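Local coordinates for FACT complex subunit (Chaetomium thermophilum var. thermophilum, PDB 4KHB), which is the Spt16D domain of the histone chaperone FACT, pairs with Pob3N, and probably takes part in reorganising nucleosomes during transcription, replication and DNA repair, at residues 47-52 with 115-120; 68-73 with 91-96. One frame throughout, in Å; residues are numbered along the deposited sequence.

Interaction 1 (47-52 with 115-120); sequences FHINTI and NLKREA
Ile49 and Lys117 carry a helix-on-turn contact in which the final turns of helix 103-121 settle against the short 3-10 turn linking strand 43-48 to strand 52-60. It joins an apolar patch to a polar clamp. On the apolar side, the CG1 branch of Ile49 lies anti to its backbone N (chi1 -166°), and its terminal CD1 meets CB of Leu116 at 3.8 Å, the two side chains crossing obliquely. The other branch, CG2 of Ile49, touches CB of Ala120 at 3.9 Å, one helical turn further on. The same methyl of Ala120 lies 3.6 Å from OD1 of Asn50.

The clamp is built by Lys117, whose chain bends twice on its way to the turn. Its NZ donates to O of Ile49 at 3.0 Å and to O of Ile52 at 3.1 Å, approaching the second carbonyl in its plane. O of Ile49 is itself doubly gripped, because the backbone N of Ile52 reaches it from the face opposite to NZ. The ammonium thus closes over carbonyls from both ends of the turn. Within the turn, N of Asn50 points almost straight (172°) at ND1 of His48, 3.1 Å away and near the plane of the imidazole, which ties that ring to the backbone.

Nearby, Asn34 touches both Ile49 and Leu116, and the side chain of Ile52 packs on Ile36 of strand 35-40 and Ile68 of strand 63-70. The C-terminal helix is therefore docked where the two antiparallel sheets of this PH-like domain are joined.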
ATOM      1  N   PHE A  47      -8.910   6.384   2.812  1.00  9.70           N
ATOM      2  CA  PHE A  47     -10.096   5.759   3.379  1.00 12.07           C
ATOM      3  C   PHE A  47     -11.065   6.853   3.808  1.00 10.53           C
ATOM      4  O   PHE A  47     -10.720   7.727   4.609  1.00 10.81           O
ATOM      5  CB  PHE A  47      -9.730   4.858   4.561  1.00  9.95           C
ATOM      6  CG  PHE A  47      -9.030   3.587   4.164  1.00 13.27           C
ATOM      7  CD1 PHE A  47      -9.760   2.480   3.747  1.00 10.86           C
ATOM      8  CD2 PHE A  47      -7.645   3.495   4.210  1.00 10.32           C
ATOM      9  CE1 PHE A  47      -9.121   1.302   3.382  1.00 10.99           C
ATOM     10  CE2 PHE A  47      -7.000   2.320   3.847  1.00  7.83           C
ATOM     11  CZ  PHE A  47      -7.739   1.224   3.431  1.00  9.77           C
ATOM     12  N   HIS A  48     -12.276   6.809   3.265  1.00 13.86           N
ATOM     13  CA  HIS A  48     -13.273   7.834   3.548  1.00 13.67           C
ATOM     14  C   HIS A  48     -13.799   7.676   4.968  1.00 13.37           C
ATOM     15  O   HIS A  48     -13.818   6.569   5.505  1.00  9.04           O
ATOM     16  CB  HIS A  48     -14.415   7.744   2.537  1.00 12.17           C
ATOM     17  CG  HIS A  48     -15.281   8.966   2.488  1.00 15.58           C
ATOM     18  ND1 HIS A  48     -16.283   9.206   3.402  1.00 14.63           N
ATOM     19  CD2 HIS A  48     -15.298  10.010   1.627  1.00 12.95           C
ATOM     20  CE1 HIS A  48     -16.879  10.348   3.109  1.00 17.10           C
ATOM     21  NE2 HIS A  48     -16.299  10.857   2.037  1.00 14.11           N
ATOM     22  N   ILE A  49     -14.215   8.784   5.575  1.00 16.39           N
ATOM     23  CA  ILE A  49     -14.670   8.769   6.962  1.00 12.47           C
ATOM     24  C   ILE A  49     -15.948   7.947   7.163  1.00 15.05           C
ATOM     25  O   ILE A  49     -16.175   7.392   8.243  1.00 21.03           O
ATOM     26  CB  ILE A  49     -14.871  10.204   7.504  1.00 21.54           C
ATOM     27  CG1 ILE A  49     -15.006  10.198   9.026  1.00 23.48           C
ATOM     28  CG2 ILE A  49     -16.091  10.844   6.876  1.00 24.95           C
ATOM     29  CD1 ILE A  49     -13.738   9.815   9.749  1.00 24.87           C
ATOM     30  N   ASN A  50     -16.768   7.854   6.117  1.00 11.78           N
ATOM     31  CA  ASN A  50     -18.017   7.098   6.174  1.00 15.93           C
ATOM     32  C   ASN A  50     -17.780   5.591   6.226  1.00 15.60           C
ATOM     33  O   ASN A  50     -18.721   4.800   6.338  1.00 20.38           O
ATOM     34  CB  ASN A  50     -18.902   7.450   4.974  1.00 15.50           C
ATOM     35  CG  ASN A  50     -19.412   8.878   5.022  1.00 18.42           C
ATOM     36  OD1 ASN A  50     -19.275   9.565   6.032  1.00 28.09           O
ATOM     37  ND2 ASN A  50     -20.005   9.329   3.923  1.00 21.87           N
ATOM     38  N   THR A  51     -16.511   5.211   6.128  1.00 11.62           N
ATOM     39  CA  THR A  51     -16.094   3.819   6.098  1.00 13.20           C
ATOM     40  C   THR A  51     -15.563   3.416   7.478  1.00 12.04           C
ATOM     41  O   THR A  51     -15.433   2.228   7.793  1.00 16.76           O
ATOM     42  CB  THR A  51     -15.038   3.612   4.977  1.00 10.70           C
ATOM     43  OG1 THR A  51     -15.412   2.506   4.146  1.00 21.17           O
ATOM     44  CG2 THR A  51     -13.658   3.365   5.545  1.00  4.99           C
ATOM     45  N   ILE A  52     -15.305   4.420   8.313  1.00 10.84           N
ATOM     46  CA  ILE A  52     -14.628   4.226   9.597  1.00 15.94           C
ATOM     47  C   ILE A  52     -15.583   4.159  10.794  1.00 16.44           C
ATOM     48  O   ILE A  52     -16.494   4.977  10.924  1.00 17.05           O
ATOM     49  CB  ILE A  52     -13.580   5.344   9.830  1.00 13.47           C
ATOM     50  CG1 ILE A  52     -12.397   5.156   8.876  1.00 12.53           C
ATOM     51  CG2 ILE A  52     -13.083   5.344  11.270  1.00 14.83           C
ATOM     52  CD1 ILE A  52     -11.528   6.388   8.724  1.00 23.18           C
ATOM     53  N   ASN A 115     -13.505  13.119  15.937  1.00 24.50           N
ATOM     54  CA  ASN A 115     -14.208  14.383  15.754  1.00 34.61           C
ATOM     55  C   ASN A 115     -14.817  14.491  14.357  1.00 26.85           C
ATOM     56  O   ASN A 115     -15.900  15.050  14.184  1.00 35.47           O
ATOM     57  CB  ASN A 115     -13.265  15.563  16.046  1.00 27.12           C
ATOM     58  CG  ASN A 115     -13.961  16.911  15.975  1.00 48.26           C
ATOM     59  OD1 ASN A 115     -15.173  17.011  16.177  1.00 66.35           O
ATOM     60  ND2 ASN A 115     -13.194  17.956  15.696  1.00 58.48           N
ATOM     61  N   LEU A 116     -14.106  13.958  13.365  1.00 22.77           N
ATOM     62  CA  LEU A 116     -14.614  13.873  11.999  1.00 27.52           C
ATOM     63  C   LEU A 116     -15.789  12.898  11.930  1.00 26.31           C
ATOM     64  O   LEU A 116     -16.769  13.136  11.221  1.00 29.54           O
ATOM     65  CB  LEU A 116     -13.503  13.434  11.036  1.00 23.43           C
ATOM     66  CG  LEU A 116     -12.722  14.546  10.327  1.00 31.25           C
ATOM     67  CD1 LEU A 116     -11.580  13.989   9.491  1.00 30.10           C
ATOM     68  CD2 LEU A 116     -13.652  15.369   9.459  1.00 29.30           C
ATOM     69  N   LYS A 117     -15.694  11.786  12.585  1.00 27.82           N
ATOM     70  CA  LYS A 117     -16.711  10.782  12.555  1.00 30.62           C
ATOM     71  C   LYS A 117     -18.039  11.244  13.079  1.00 31.11           C
ATOM     72  O   LYS A 117     -19.051  10.812  12.653  1.00 29.38           O
ATOM     73  CB  LYS A 117     -16.228   9.600  13.374  1.00 22.67           C
ATOM     74  CG  LYS A 117     -17.152   8.444  13.422  1.00 26.23           C
ATOM     75  CD  LYS A 117     -17.174   7.788  12.057  1.00 30.95           C
ATOM     76  CE  LYS A 117     -18.547   7.480  11.541  1.00 24.08           C
ATOM     77  NZ  LYS A 117     -18.491   7.255  10.104  1.00 26.87           N
ATOM     78  N   ARG A 118     -18.009  12.144  14.021  1.00 36.05           N
ATOM     79  CA  ARG A 118     -19.208  12.588  14.680  1.00 39.49           C
ATOM     80  C   ARG A 118     -20.063  13.537  13.840  1.00 42.91           C
ATOM     81  O   ARG A 118     -21.271  13.403  13.795  1.00 44.75           O
ATOM     82  CB  ARG A 118     -18.876  13.016  16.117  1.00 45.10           C
ATOM     83  CG  ARG A 118     -19.084  14.441  16.530  1.00 47.92           C
ATOM     84  CD  ARG A 118     -18.478  14.669  17.904  1.00 57.98           C
ATOM     85  NE  ARG A 118     -17.264  13.892  18.135  1.00 62.80           N
ATOM     86  CZ  ARG A 118     -16.367  14.139  19.087  1.00 68.81           C
ATOM     87  NH1 ARG A 118     -15.309  13.354  19.205  1.00 61.96           N
ATOM     88  NH2 ARG A 118     -16.527  15.159  19.929  1.00 66.13           N
ATOM     89  N   GLU A 119     -19.413  14.393  13.076  1.00 41.15           N
ATOM     90  CA  GLU A 119     -20.092  15.089  12.042  1.00 42.86           C
ATOM     91  C   GLU A 119     -20.597  14.132  11.027  1.00 38.85           C
ATOM     92  O   GLU A 119     -21.649  14.331  10.516  1.00 45.43           O
ATOM     93  CB  GLU A 119     -19.194  16.132  11.357  1.00 42.08           C
ATOM     94  CG  GLU A 119     -18.453  17.039  12.284  1.00 48.44           C
ATOM     95  CD  GLU A 119     -19.172  17.279  13.605  1.00 61.95           C
ATOM     96  OE1 GLU A 119     -20.380  17.557  13.580  1.00 59.55           O
ATOM     97  OE2 GLU A 119     -18.536  17.168  14.661  1.00 62.93           O
ATOM     98  N   ALA A 120     -19.824  13.127  10.690  1.00 36.98           N
ATOM     99  CA  ALA A 120     -20.242  12.207   9.639  1.00 44.29           C
ATOM    100  C   ALA A 120     -21.505  11.506  10.031  1.00 42.31           C
ATOM    101  O   ALA A 120     -22.300  11.218   9.173  1.00 45.35           O
ATOM    102  CB  ALA A 120     -19.180  11.213   9.259  1.00 26.98           C
TER

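Interaction 2 (68-73 with 91-96); sequences INFLSP and HFVRSL
The backbone N of Phe70 donates to O of Arg94 at 2.7 Å, the shortest hydrogen bond between 68-73 and 91-96. Further along, Ile68 and Leu96 form a hydrogen-bonded pair: N of Ile68 meets O of Leu96 at 3.2 Å, while the return bond is weak. Asn69 and Ser95 make the non-hydrogen-bonded pair between them, with OD1 of Asn69 beside CB of Ser95; ND2 of Asn69 bonds to Asn54. The Phe70 ring presents its edge to CG of Leu96, while its CE2 lies 3.9 Å from CG1 of Val93, the side chains of Phe70 and Val93 pointing the same way.

The bridges stop at Asn69 and Ser95, and past Arg94 (psi -45°) the contact continues through Ser72, Pro73 and Phe92. CD of Pro73 sits over the centre of the Phe92 ring, 3.6 Å from the centroid and 11° off the normal, a CH-pi contact; Phe85 meets the same ring edge-to-face. NH2 of Arg94 meets a lone pair of O of Pro73 at 2.9 Å, in the carbonyl plane, while that oxygen stands out of the guanidinium plane. OG of Ser72 lies at the edge of the guanidinium, 3.6 Å from NE of Arg94. NH1 has a stronger partner, a salt bridge to Glu147 of the Pob3N chain.

His91, Phe92, Val93, Ser95 and Leu96 pair in an antiparallel ladder with a strand of the Pob3N chain. The contact belongs to an antiparallel meander of a PH-like domain whose sheet runs on across the heterodimer interface.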
ATOM      1  N   ILE A  68      -7.353   1.698  13.834  1.00 15.12           N
ATOM      2  CA  ILE A  68      -8.540   2.189  13.154  1.00 13.90           C
ATOM      3  C   ILE A  68      -9.468   1.025  12.812  1.00 14.61           C
ATOM      4  O   ILE A  68      -9.080   0.112  12.076  1.00 12.66           O
ATOM      5  CB  ILE A  68      -8.160   2.951  11.871  1.00 10.77           C
ATOM      6  CG1 ILE A  68      -7.258   4.143  12.211  1.00 12.25           C
ATOM      7  CG2 ILE A  68      -9.406   3.417  11.137  1.00  8.10           C
ATOM      8  CD1 ILE A  68      -6.461   4.676  11.036  1.00 13.38           C
ATOM      9  N   ASN A  69     -10.686   1.052  13.347  1.00 12.42           N
ATOM     10  CA  ASN A  69     -11.688   0.037  13.026  1.00 14.59           C
ATOM     11  C   ASN A  69     -12.668   0.533  11.975  1.00 13.33           C
ATOM     12  O   ASN A  69     -13.138   1.672  12.037  1.00 15.29           O
ATOM     13  CB  ASN A  69     -12.434  -0.441  14.280  1.00 14.30           C
ATOM     14  CG  ASN A  69     -11.530  -1.169  15.256  1.00 23.15           C
ATOM     15  OD1 ASN A  69     -11.117  -2.303  15.008  1.00 25.86           O
ATOM     16  ND2 ASN A  69     -11.227  -0.527  16.376  1.00 25.44           N
ATOM     17  N   PHE A  70     -12.973  -0.323  11.007  1.00 12.45           N
ATOM     18  CA  PHE A  70     -13.835   0.064   9.901  1.00 13.60           C
ATOM     19  C   PHE A  70     -15.243  -0.513  10.040  1.00 16.91           C
ATOM     20  O   PHE A  70     -15.454  -1.483  10.770  1.00 17.67           O
ATOM     21  CB  PHE A  70     -13.206  -0.402   8.591  1.00 13.32           C
ATOM     22  CG  PHE A  70     -11.894   0.261   8.282  1.00 13.02           C
ATOM     23  CD1 PHE A  70     -11.862   1.460   7.596  1.00  8.01           C
ATOM     24  CD2 PHE A  70     -10.694  -0.315   8.677  1.00 13.04           C
ATOM     25  CE1 PHE A  70     -10.662   2.081   7.303  1.00  7.84           C
ATOM     26  CE2 PHE A  70      -9.487   0.301   8.390  1.00 13.07           C
ATOM     27  CZ  PHE A  70      -9.472   1.500   7.702  1.00 11.10           C
ATOM     28  N   LEU A  71     -16.201   0.075   9.329  1.00 15.30           N
ATOM     29  CA  LEU A  71     -17.563  -0.445   9.319  1.00 16.72           C
ATOM     30  C   LEU A  71     -17.688  -1.625   8.363  1.00 15.73           C
ATOM     31  O   LEU A  71     -17.342  -1.527   7.182  1.00 15.39           O
ATOM     32  CB  LEU A  71     -18.560   0.660   8.956  1.00 14.70           C
ATOM     33  CG  LEU A  71     -18.622   1.804   9.969  1.00 16.05           C
ATOM     34  CD1 LEU A  71     -19.311   3.029   9.392  1.00 11.81           C
ATOM     35  CD2 LEU A  71     -19.325   1.338  11.230  1.00 16.77           C
ATOM     36  N   SER A  72     -18.169  -2.744   8.895  1.00 17.18           N
ATOM     37  CA  SER A  72     -18.299  -3.982   8.140  1.00 23.85           C
ATOM     38  C   SER A  72     -19.423  -4.801   8.754  1.00 31.80           C
ATOM     39  O   SER A  72     -19.832  -4.537   9.886  1.00 29.18           O
ATOM     40  CB  SER A  72     -16.987  -4.771   8.187  1.00 27.08           C
ATOM     41  OG  SER A  72     -16.263  -4.485   9.372  1.00 36.94           O
ATOM     42  N   PRO A  73     -19.944  -5.780   8.001  1.00 40.70           N
ATOM     43  CA  PRO A  73     -20.917  -6.718   8.568  1.00 37.90           C
ATOM     44  C   PRO A  73     -20.391  -7.338   9.861  1.00 42.98           C
ATOM     45  O   PRO A  73     -19.310  -7.929   9.870  1.00 42.47           O
ATOM     46  CB  PRO A  73     -21.044  -7.783   7.480  1.00 39.90           C
ATOM     47  CG  PRO A  73     -20.731  -7.069   6.206  1.00 37.60           C
ATOM     48  CD  PRO A  73     -19.832  -5.905   6.535  1.00 37.31           C
ATOM     49  N   HIS A  91     -15.709  -8.541   0.313  1.00 13.38           N
ATOM     50  CA  HIS A  91     -14.733  -8.634   1.386  1.00 13.48           C
ATOM     51  C   HIS A  91     -14.541  -7.230   1.944  1.00  9.74           C
ATOM     52  O   HIS A  91     -14.651  -6.251   1.206  1.00 10.87           O
ATOM     53  CB  HIS A  91     -13.405  -9.185   0.855  1.00  8.72           C
ATOM     54  CG  HIS A  91     -13.525 -10.512   0.170  1.00 13.04           C
ATOM     55  ND1 HIS A  91     -12.448 -11.149  -0.409  1.00 16.10           N
ATOM     56  CD2 HIS A  91     -14.588 -11.332  -0.016  1.00 14.41           C
ATOM     57  CE1 HIS A  91     -12.844 -12.296  -0.932  1.00 10.65           C
ATOM     58  NE2 HIS A  91     -14.138 -12.431  -0.706  1.00 11.31           N
ATOM     59  N   PHE A  92     -14.249  -7.124   3.236  1.00  7.20           N
ATOM     60  CA  PHE A  92     -14.070  -5.819   3.865  1.00  8.36           C
ATOM     61  C   PHE A  92     -12.714  -5.731   4.555  1.00 13.80           C
ATOM     62  O   PHE A  92     -12.194  -6.737   5.043  1.00 12.27           O
ATOM     63  CB  PHE A  92     -15.177  -5.563   4.898  1.00 16.02           C
ATOM     64  CG  PHE A  92     -16.503  -5.165   4.302  1.00 12.83           C
ATOM     65  CD1 PHE A  92     -17.318  -6.100   3.675  1.00 11.75           C
ATOM     66  CD2 PHE A  92     -16.945  -3.851   4.401  1.00  9.58           C
ATOM     67  CE1 PHE A  92     -18.544  -5.722   3.137  1.00 12.23           C
ATOM     68  CE2 PHE A  92     -18.167  -3.469   3.872  1.00 16.35           C
ATOM     69  CZ  PHE A  92     -18.967  -4.405   3.239  1.00 12.46           C
ATOM     70  N   VAL A  93     -12.141  -4.531   4.593  1.00  8.76           N
ATOM     71  CA  VAL A  93     -11.042  -4.258   5.508  1.00  9.67           C
ATOM     72  C   VAL A  93     -11.709  -3.964   6.844  1.00 11.45           C
ATOM     73  O   VAL A  93     -12.521  -3.040   6.931  1.00 14.15           O
ATOM     74  CB  VAL A  93     -10.200  -3.041   5.053  1.00 10.98           C
ATOM     75  CG1 VAL A  93      -9.036  -2.804   6.004  1.00 10.86           C
ATOM     76  CG2 VAL A  93      -9.696  -3.236   3.634  1.00  4.54           C
ATOM     77  N   ARG A  94     -11.386  -4.745   7.874  1.00 12.70           N
ATOM     78  CA  ARG A  94     -12.033  -4.584   9.175  1.00 12.42           C
ATOM     79  C   ARG A  94     -11.253  -3.614  10.052  1.00 15.49           C
ATOM     80  O   ARG A  94     -11.834  -2.732  10.689  1.00 19.04           O
ATOM     81  CB  ARG A  94     -12.158  -5.931   9.897  1.00 21.38           C
ATOM     82  CG  ARG A  94     -13.513  -6.160  10.558  1.00 28.60           C
ATOM     83  CD  ARG A  94     -14.027  -7.565  10.318  1.00 32.45           C
ATOM     84  NE  ARG A  94     -15.434  -7.725  10.682  1.00 36.85           N
ATOM     85  CZ  ARG A  94     -15.923  -8.813  11.268  1.00 39.53           C
ATOM     86  NH1 ARG A  94     -15.107  -9.805  11.597  1.00 26.57           N
ATOM     87  NH2 ARG A  94     -17.213  -8.895  11.569  1.00 43.25           N
ATOM     88  N   SER A  95      -9.932  -3.783  10.076  1.00 11.80           N
ATOM     89  CA  SER A  95      -9.067  -2.908  10.859  1.00 14.97           C
ATOM     90  C   SER A  95      -7.611  -2.981  10.411  1.00 13.98           C
ATOM     91  O   SER A  95      -7.198  -3.938   9.751  1.00 16.27           O
ATOM     92  CB  SER A  95      -9.158  -3.256  12.346  1.00 17.72           C
ATOM     93  OG  SER A  95      -8.556  -4.513  12.611  1.00 22.64           O
ATOM     94  N   LEU A  96      -6.845  -1.955  10.772  1.00 14.17           N
ATOM     95  CA  LEU A  96      -5.393  -1.978  10.630  1.00 20.87           C
ATOM     96  C   LEU A  96      -4.737  -1.234  11.792  1.00 20.46           C
ATOM     97  O   LEU A  96      -5.316  -0.291  12.343  1.00 16.85           O
ATOM     98  CB  LEU A  96      -4.944  -1.422   9.274  1.00 21.44           C
ATOM     99  CG  LEU A  96      -5.668  -0.234   8.647  1.00 24.48           C
ATOM    100  CD1 LEU A  96      -5.240   1.054   9.310  1.00 25.70           C
ATOM    101  CD2 LEU A  96      -5.405  -0.191   7.150  1.00 16.27           C
TER

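How the interactions relate
Interactions 1 and 2 have centres about 13 Å apart yet touch directly, illustrating how one turn can couple a docked helix to a sheet. The joint is Thr51: its O lies 2.8 Å from N of Leu71, a probable hydrogen bond, and its CG2 packs 3.3 Å from CD1 of Phe70. A second bridge is aromatic, with CD1 of Phe47 meeting CE1 of Phe70 at 3.7 Å. Strand 91-100 leads along the chain into helix 103-121, so covalent continuity joins the contacts too. Both lie near Pob3N: Phe47 packs on Trp108 and Thr51 on Trp110 of that chain, while 91-96 extends its sheet.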